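Side-chain contact in putative prolyl-tRNA synthetase (Leishmania major, PDB 5XIL), which probably charges tRNA(Pro) with L-proline at the expense of ATP, as a class II aminoacyl-tRNA synthetase: residues R414-E419 with E482-P487. Residues are numbered along the deposited sequence; the frame is centred on the assembly and turned at random. Where two conformers were deposited one is given.
Sequences RVRVTE and EQPEEP
A bend at chi3 (82°) turns the guanidinium of Arg416 away from the line of its aliphatic chain, and Glu486, with CG anti to its backbone N (chi1 -173°) and the chain extended beyond, carries its carboxylate across to meet it. One oxygen takes both donors of the near edge in a salt bridge: Glu486 OE2 lies 2.6 Å from Arg416 NH2 in a short but bent hydrogen bond and 3.2 Å from Arg416 NE in a weak, more strongly bent one. The two flat groups stand nearly perpendicular, 83° apart, and OE2 receives NH2 on its anti side, tilted from both planes, so the pair lacks the coplanar, two-oxygen form of a bidentate bridge. The other oxygen, Glu486 OE1, is hydrogen-bonded to His491 NE2. Pro484 supplies the nonpolar part of the contact. Its CG packs 3.6 Å from Arg416 CD, while its CB sits over one guanidinium face, off toward the rim, at 3.7 Å from Arg416 NE. Trp505 of strand 504-509 touches Pro484, makes a cation-pi contact with Arg416 and is hydrogen-bonded through NE1 to the Glu486 carbonyl oxygen.

The contact joins strand 414-416, paired in parallel with strand 432-437, to the loop between strands 475-480 and 504-509, within the C-terminal region of the synthetase that also holds the zinc ion. At this surface position the bridge probably gains only modest stability from charge alone; sharing of the carboxylate between Arg416 and His491 would restrict its rotation, while Pro484 and Trp505 probably limit the movement of the guanidinium.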
ATOM      1  N   ARG A 414     -32.570  -8.766 -13.666  1.00 14.91           N
ATOM      2  CA  ARG A 414     -33.137  -8.769 -12.328  1.00 16.22           C
ATOM      3  C   ARG A 414     -34.599  -8.933 -12.663  1.00 16.46           C
ATOM      4  O   ARG A 414     -35.205  -8.029 -13.241  1.00 19.85           O
ATOM      5  CB  ARG A 414     -32.891  -7.434 -11.629  1.00 19.66           C
ATOM      6  CG  ARG A 414     -33.254  -7.431 -10.152  1.00 22.06           C
ATOM      7  CD  ARG A 414     -32.171  -6.766  -9.318  1.00 26.84           C
ATOM      8  NE  ARG A 414     -32.342  -5.318  -9.254  1.00 29.38           N
ATOM      9  CZ  ARG A 414     -31.365  -4.440  -9.463  1.00 26.56           C
ATOM     10  NH1 ARG A 414     -30.142  -4.863  -9.750  1.00 29.62           N
ATOM     11  NH2 ARG A 414     -31.612  -3.140  -9.383  1.00 25.91           N
ATOM     12  N   VAL A 415     -35.183 -10.072 -12.317  1.00 13.58           N
ATOM     13  CA  VAL A 415     -36.560 -10.287 -12.742  1.00 14.14           C
ATOM     14  C   VAL A 415     -37.500 -10.419 -11.555  1.00 14.98           C
ATOM     15  O   VAL A 415     -37.272 -11.245 -10.685  1.00 14.30           O
ATOM     16  CB  VAL A 415     -36.640 -11.534 -13.636  1.00 14.22           C
ATOM     17  CG1 VAL A 415     -38.053 -11.805 -14.071  1.00 15.10           C
ATOM     18  CG2 VAL A 415     -35.686 -11.385 -14.863  1.00 15.82           C
ATOM     19  N   ARG A 416     -38.535  -9.584 -11.462  1.00 16.10           N
ATOM     20  CA  ARG A 416     -39.471  -9.661 -10.320  1.00 19.32           C
ATOM     21  C   ARG A 416     -40.549 -10.751 -10.587  1.00 18.92           C
ATOM     22  O   ARG A 416     -41.389 -10.570 -11.469  1.00 18.51           O
ATOM     23  CB  ARG A 416     -40.040  -8.273 -10.010  1.00 28.42           C
ATOM     24  CG  ARG A 416     -40.170  -8.000  -8.517  1.00 38.20           C
ATOM     25  CD  ARG A 416     -40.136  -6.510  -8.180  1.00 40.20           C
ATOM     26  NE  ARG A 416     -41.387  -5.762  -8.334  1.00 52.52           N
ATOM     27  CZ  ARG A 416     -41.583  -4.831  -9.273  1.00 51.03           C
ATOM     28  NH1 ARG A 416     -40.606  -4.588 -10.166  1.00 52.01           N
ATOM     29  NH2 ARG A 416     -42.741  -4.147  -9.348  1.00 50.71           N
ATOM     30  N   VAL A 417     -40.510 -11.836  -9.771  1.00 16.61           N
ATOM     31  CA  VAL A 417     -41.212 -13.068  -9.907  1.00 16.11           C
ATOM     32  C   VAL A 417     -42.231 -13.145  -8.763  1.00 18.03           C
ATOM     33  O   VAL A 417     -41.838 -13.040  -7.610  1.00 13.99           O
ATOM     34  CB  VAL A 417     -40.308 -14.279  -9.866  1.00 16.40           C
ATOM     35  CG1 VAL A 417     -41.073 -15.621  -9.783  1.00 16.92           C
ATOM     36  CG2 VAL A 417     -39.396 -14.314 -11.077  1.00 17.03           C
ATOM     37  N   THR A 418     -43.493 -13.303  -9.067  1.00 15.71           N
ATOM     38  CA  THR A 418     -44.499 -13.493  -8.000  1.00 16.69           C
ATOM     39  C   THR A 418     -45.168 -14.840  -7.950  1.00 18.26           C
ATOM     40  O   THR A 418     -45.926 -15.087  -7.010  1.00 18.37           O
ATOM     41  CB  THR A 418     -45.629 -12.506  -8.165  1.00 18.79           C
ATOM     42  OG1 THR A 418     -46.211 -12.698  -9.453  1.00 20.43           O
ATOM     43  CG2 THR A 418     -45.117 -11.110  -8.106  1.00 20.15           C
ATOM     44  N   GLU A 419     -45.000 -15.659  -8.979  1.00 17.94           N
ATOM     45  CA  GLU A 419     -45.526 -16.990  -9.030  1.00 20.88           C
ATOM     46  C   GLU A 419     -44.426 -18.068  -9.003  1.00 20.03           C
ATOM     47  O   GLU A 419     -43.519 -18.083  -9.840  1.00 17.24           O
ATOM     48  CB  GLU A 419     -46.410 -17.120 -10.283  1.00 23.64           C
ATOM     49  CG  GLU A 419     -47.252 -15.862 -10.600  1.00 28.98           C
ATOM     50  CD  GLU A 419     -48.341 -15.514  -9.583  1.00 32.14           C
ATOM     51  OE1 GLU A 419     -49.079 -16.469  -9.248  1.00 37.50           O
ATOM     52  OE2 GLU A 419     -48.477 -14.324  -9.129  1.00 33.46           O
ATOM     53  N   GLU A 482     -32.679  -0.768  -1.632  1.00 20.06           N
ATOM     54  CA  GLU A 482     -33.559  -0.104  -2.590  0.55 21.74           C
ATOM     55  C   GLU A 482     -34.615  -1.117  -2.983  1.00 19.84           C
ATOM     56  O   GLU A 482     -34.317  -2.003  -3.764  1.00 20.61           O
ATOM     57  CB  GLU A 482     -32.752   0.350  -3.823  0.55 23.08           C
ATOM     58  CG  GLU A 482     -33.578   1.089  -4.883  0.55 27.36           C
ATOM     59  CD  GLU A 482     -32.709   1.903  -5.840  0.55 28.53           C
ATOM     60  OE1 GLU A 482     -31.796   1.340  -6.483  0.55 32.37           O
ATOM     61  OE2 GLU A 482     -32.924   3.130  -5.905  0.55 33.61           O
ATOM     62  N   GLN A 483     -35.810  -1.016  -2.401  1.00 16.96           N
ATOM     63  CA  GLN A 483     -36.914  -1.895  -2.695  1.00 16.75           C
ATOM     64  C   GLN A 483     -37.783  -1.364  -3.840  1.00 19.79           C
ATOM     65  O   GLN A 483     -37.831  -0.183  -4.041  1.00 19.66           O
ATOM     66  CB  GLN A 483     -37.806  -2.041  -1.462  1.00 17.25           C
ATOM     67  CG  GLN A 483     -37.166  -2.779  -0.331  1.00 16.47           C
ATOM     68  CD  GLN A 483     -37.266  -4.254  -0.474  1.00 15.11           C
ATOM     69  OE1 GLN A 483     -38.355  -4.800  -0.582  1.00 16.52           O
ATOM     70  NE2 GLN A 483     -36.131  -4.946  -0.431  1.00 13.43           N
ATOM     71  N   PRO A 484     -38.398  -2.239  -4.608  1.00 23.11           N
ATOM     72  CA  PRO A 484     -39.404  -1.847  -5.626  1.00 26.31           C
ATOM     73  C   PRO A 484     -40.470  -0.918  -5.076  1.00 28.20           C
ATOM     74  O   PRO A 484     -40.830  -1.021  -3.916  1.00 28.85           O
ATOM     75  CB  PRO A 484     -40.094  -3.169  -5.954  1.00 23.76           C
ATOM     76  CG  PRO A 484     -39.089  -4.200  -5.652  1.00 25.19           C
ATOM     77  CD  PRO A 484     -38.272  -3.701  -4.494  1.00 22.24           C
ATOM     78  N   GLU A 485     -41.021  -0.050  -5.916  1.00 32.36           N
ATOM     79  CA  GLU A 485     -42.257   0.661  -5.561  1.00 36.13           C
ATOM     80  C   GLU A 485     -43.388  -0.314  -5.282  1.00 31.14           C
ATOM     81  O   GLU A 485     -44.117  -0.132  -4.311  1.00 31.28           O
ATOM     82  CB  GLU A 485     -42.665   1.603  -6.687  1.00 43.48           C
ATOM     83  CG  GLU A 485     -41.742   2.806  -6.762  1.00 50.46           C
ATOM     84  CD  GLU A 485     -42.254   3.970  -5.932  1.00 61.11           C
ATOM     85  OE1 GLU A 485     -42.677   3.743  -4.751  1.00 61.96           O
ATOM     86  OE2 GLU A 485     -42.245   5.108  -6.487  1.00 67.50           O
ATOM     87  N   GLU A 486     -43.561  -1.342  -6.117  1.00 24.47           N
ATOM     88  CA  GLU A 486     -44.647  -2.311  -5.863  1.00 23.26           C
ATOM     89  C   GLU A 486     -44.535  -2.907  -4.433  1.00 26.90           C
ATOM     90  O   GLU A 486     -43.511  -3.577  -4.113  1.00 21.61           O
ATOM     91  CB  GLU A 486     -44.609  -3.444  -6.876  1.00 24.74           C
ATOM     92  CG  GLU A 486     -45.781  -4.410  -6.808  1.00 24.67           C
ATOM     93  CD  GLU A 486     -45.696  -5.510  -7.807  1.00 27.08           C
ATOM     94  OE1 GLU A 486     -46.707  -6.229  -7.957  1.00 24.03           O
ATOM     95  OE2 GLU A 486     -44.624  -5.696  -8.434  1.00 25.24           O
ATOM     96  N   PRO A 487     -45.572  -2.682  -3.571  1.00 27.09           N
ATOM     97  CA  PRO A 487     -45.542  -3.216  -2.183  1.00 26.18           C
ATOM     98  C   PRO A 487     -45.472  -4.706  -2.145  1.00 25.92           C
ATOM     99  O   PRO A 487     -46.231  -5.395  -2.846  1.00 25.41           O
ATOM    100  CB  PRO A 487     -46.887  -2.721  -1.581  1.00 28.63           C
ATOM    101  CG  PRO A 487     -47.201  -1.485  -2.378  1.00 26.50           C
ATOM    102  CD  PRO A 487     -46.761  -1.810  -3.782  1.00 27.13           C
TER